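Local coordinates for protein PcaV transcriptional regulator (Streptomyces coelicolor, PDB 4FHT) that is a MarR-family transcriptional regulator that binds 3,4-dihydroxybenzoate, its natural ligand, and probably binds DNA as a dimer, at the interface of chains A and B. Coordinates in Å, arbitrary orientation; residue numbers count along the deposited sequence, not the author numbering. Chains: chain A/B, PcaV transcriptional regulator.

Contact 1: the interface of chains A and B. Residues chain A 4-5; chain B 48, 103, 107.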
loop_
_atom_site.group_PDB
_atom_site.type_symbol
_atom_site.label_atom_id
_atom_site.label_comp_id
_atom_site.label_asym_id
_atom_site.label_seq_id
_atom_site.Cartn_x
_atom_site.Cartn_y
_atom_site.Cartn_z
ATOM N N MET A 4 4.448 16.148 -23.063
ATOM C CA MET A 4 4.879 17.541 -23.003
ATOM C C MET A 4 4.887 18.064 -21.570
ATOM O O MET A 4 5.855 18.684 -21.131
ATOM C CB MET A 4 3.972 18.418 -23.868
ATOM C CG MET A 4 4.293 19.902 -23.809
ATOM S SD MET A 4 3.008 20.910 -24.572
ATOM C CE MET A 4 2.902 20.157 -26.194
ATOM N N ALA A 5 3.802 17.808 -20.846
ATOM C CA ALA A 5 3.654 18.319 -19.490
ATOM C C ALA A 5 3.630 17.201 -18.455
ATOM O O ALA A 5 2.832 16.269 -18.551
ATOM C CB ALA A 5 2.396 19.167 -19.381
ATOM N N VAL B 48 9.593 12.992 -18.033
ATOM C CA VAL B 48 8.928 14.079 -18.739
ATOM C C VAL B 48 9.300 15.407 -18.091
ATOM O O VAL B 48 9.561 16.399 -18.778
ATOM C CB VAL B 48 7.395 13.908 -18.729
ATOM C CG1 VAL B 48 6.712 15.134 -19.312
ATOM C CG2 VAL B 48 6.996 12.660 -19.495
ATOM N N LEU B 103 6.453 8.602 -24.201
ATOM C CA LEU B 103 5.717 9.854 -24.047
ATOM C C LEU B 103 4.251 9.679 -24.440
ATOM O O LEU B 103 3.359 10.272 -23.832
ATOM C CB LEU B 103 6.361 10.963 -24.885
ATOM C CG LEU B 103 5.664 12.327 -24.839
ATOM C CD1 LEU B 103 5.544 12.821 -23.404
ATOM C CD2 LEU B 103 6.402 13.343 -25.701
ATOM N N ARG B 107 1.219 10.349 -21.861
ATOM C CA ARG B 107 0.116 11.255 -22.156
ATOM C C ARG B 107 -1.242 10.561 -22.077
ATOM O O ARG B 107 -2.187 11.099 -21.502
ATOM C CB ARG B 107 0.299 11.909 -23.525
ATOM C CG ARG B 107 -0.930 12.655 -24.017
ATOM C CD ARG B 107 -0.557 13.751 -24.999
ATOM N NE ARG B 107 0.084 14.880 -24.333
ATOM C CZ ARG B 107 0.639 15.909 -24.966
ATOM N NH1 ARG B 107 0.642 15.957 -26.291
ATOM N NH2 ARG B 107 1.196 16.892 -24.275
#

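Contact 2: the interface of chains A and B. Residues chain A 14, 17-18, 21; chain B 20-21, 24.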
loop_
_atom_site.group_PDB
_atom_site.type_symbol
_atom_site.label_atom_id
_atom_site.label_comp_id
_atom_site.label_asym_id
_atom_site.label_seq_id
_atom_site.Cartn_x
_atom_site.Cartn_y
_atom_site.Cartn_z
ATOM N N GLY A 14 -2.856 8.129 -5.292
ATOM C CA GLY A 14 -2.276 6.819 -5.527
ATOM C C GLY A 14 -0.774 6.800 -5.318
ATOM O O GLY A 14 -0.216 5.809 -4.844
ATOM N N ALA A 17 -0.370 6.866 -1.682
ATOM C CA ALA A 17 -0.823 5.582 -1.164
ATOM C C ALA A 17 0.271 4.524 -1.253
ATOM O O ALA A 17 0.511 3.789 -0.293
ATOM C CB ALA A 17 -2.067 5.117 -1.903
ATOM N N ARG A 18 0.922 4.443 -2.411
ATOM C CA ARG A 18 1.998 3.479 -2.605
ATOM C C ARG A 18 3.139 3.722 -1.627
ATOM O O ARG A 18 3.649 2.787 -1.011
ATOM C CB ARG A 18 2.541 3.515 -4.036
ATOM C CG ARG A 18 3.844 2.727 -4.180
ATOM C CD ARG A 18 4.341 2.624 -5.615
ATOM N NE ARG A 18 4.761 3.906 -6.174
ATOM C CZ ARG A 18 5.905 4.517 -5.882
ATOM N NH1 ARG A 18 6.751 3.979 -5.013
ATOM N NH2 ARG A 18 6.199 5.680 -6.452
ATOM N N GLN A 21 2.292 2.733 1.956
ATOM C CA GLN A 21 2.287 1.287 2.143
ATOM C C GLN A 21 3.700 0.696 2.133
ATOM O O GLN A 21 3.981 -0.263 2.854
ATOM C CB GLN A 21 1.389 0.604 1.103
ATOM C CG GLN A 21 1.414 -0.924 1.141
ATOM C CD GLN A 21 1.028 -1.499 2.494
ATOM O OE1 GLN A 21 0.374 -0.845 3.305
ATOM N NE2 GLN A 21 1.431 -2.738 2.739
ATOM N N LEU B 20 -5.821 1.440 1.774
ATOM C CA LEU B 20 -5.774 2.540 0.818
ATOM C C LEU B 20 -5.058 2.113 -0.455
ATOM O O LEU B 20 -5.512 2.400 -1.564
ATOM C CB LEU B 20 -5.079 3.755 1.431
ATOM C CG LEU B 20 -4.931 4.983 0.532
ATOM C CD1 LEU B 20 -6.290 5.606 0.243
ATOM C CD2 LEU B 20 -3.994 6.003 1.156
ATOM N N GLN B 21 -3.941 1.413 -0.285
ATOM C CA GLN B 21 -3.151 0.940 -1.414
ATOM C C GLN B 21 -3.888 -0.153 -2.174
ATOM O O GLN B 21 -3.771 -0.252 -3.396
ATOM C CB GLN B 21 -1.770 0.452 -0.955
ATOM C CG GLN B 21 -0.930 -0.208 -2.052
ATOM C CD GLN B 21 -0.691 0.693 -3.261
ATOM O OE1 GLN B 21 -0.878 1.908 -3.199
ATOM N NE2 GLN B 21 -0.271 0.093 -4.370
ATOM N N HIS B 24 -6.259 1.772 -4.160
ATOM C CA HIS B 24 -5.483 2.357 -5.249
ATOM C C HIS B 24 -5.263 1.350 -6.373
ATOM O O HIS B 24 -5.519 1.640 -7.542
ATOM C CB HIS B 24 -4.129 2.837 -4.718
ATOM C CG HIS B 24 -3.196 3.327 -5.783
ATOM N ND1 HIS B 24 -1.827 3.214 -5.678
ATOM C CD2 HIS B 24 -3.433 3.947 -6.963
ATOM C CE1 HIS B 24 -1.260 3.733 -6.753
ATOM N NE2 HIS B 24 -2.213 4.188 -7.547
#

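Contact 1: the interface of chains A and B
B:Leu103 and B:Val48 form the apolar floor on which the N-terminal segment of chain A rests. CD1 of B:Leu103, one branch of the isobutyl end, lies 3.5 Å from the backbone N of A:Met4 and meets the main chain, not the thioether. Leucine suits this place on helix 100-121 because its forked tip can reach up from the helix and carry a passing stretch of extended loop. A:Met4 is poorly ordered as a whole, and distances to it are approximate. Some way along, B:Val48, near the end of helix 38-49, turns CG1 to the carbonyl carbon C of A:Ala5 at 3.8 Å. With CG1 anti to the backbone N (chi1 173°), this short branched side chain sends one methyl toward the segment. A:Ala5 takes part through its backbone and hides very little surface here.

Outward from this floor, A:Met4 and B:Arg107 run side by side and point the same way. The guanidinium nitrogen NH2 of B:Arg107 is placed about 3.2 Å from CB of A:Met4, an approach that the disorder keeps from being read as tight packing. The arginine bends at chi3 (-73°), which turns its flat guanidinium end alongside the methionine. Methionine is flexible enough to follow such a neighbour. The patch probably serves as a light docking place that lays the N-terminal arm of one subunit against its dimer partner.

Contact 2: the interface of chains A and B
The imidazole of B:His24 lies against A:Gly14, whose CA sits over the centre of the ring face, 3.3 Å from the centroid, in a CH-pi contact. This is the tight part of the patch, where helix 13-32 of chain A meets the matching helix 13-31 of chain B. Glycine suits the spot because a side chain there could keep the flat ring from coming so near the backbone. At the ring's edge, ND1 of B:His24 donates a hydrogen bond to the amide oxygen OE1 of B:Gln21 (3.0 Å, 164° at H); OE1 lies in the ring plane, although the donor is tilted 29° from the plane of the glutamine amide. This bond helps to fix the turn of both groups. The bend at chi2 (57°) carries the amide of B:Gln21 across to the opposite helix, where OE1 of B:Gln21 comes 3.2 Å from the backbone N of A:Arg18. Replacing B:His24 with an alanine would probably strip the cover from A:Gly14 CA and leave the B:Gln21 amide freer to turn.

Away from the ring the packing is looser. A:Ala17 is small enough to let the helices approach, and its methyl CB meets CD2 of B:Leu20 at 3.7 Å. The two copies of Gln21 cross at about a right angle, touching through their aliphatic stems. Arg18 and His24 are both 3,4-dihydroxybenzoate-binding positions, and ligand binding may therefore be felt at this helix pairing. In the looser part, CB of A:Gln21 stands 3.8 Å from CB of B:Gln21.

The centres of the C-alpha atoms of contact 1 and contact 2 are about 23 Å apart, and the contacts have no residue in common. Both belong to the same two-fold symmetric interface, so each has a twin with the chains exchanged. Contact 2 pairs the same helix from both subunits, whereas in contact 1 the start of chain A reaches helices 38-49 and 100-121 of chain B. In chain A the N-terminal segment leads by way of the 3-10 helix 9-11 into helix 13-32. The arms probably add a light outer contact to the central helix pairing; the latter may relay ligand binding.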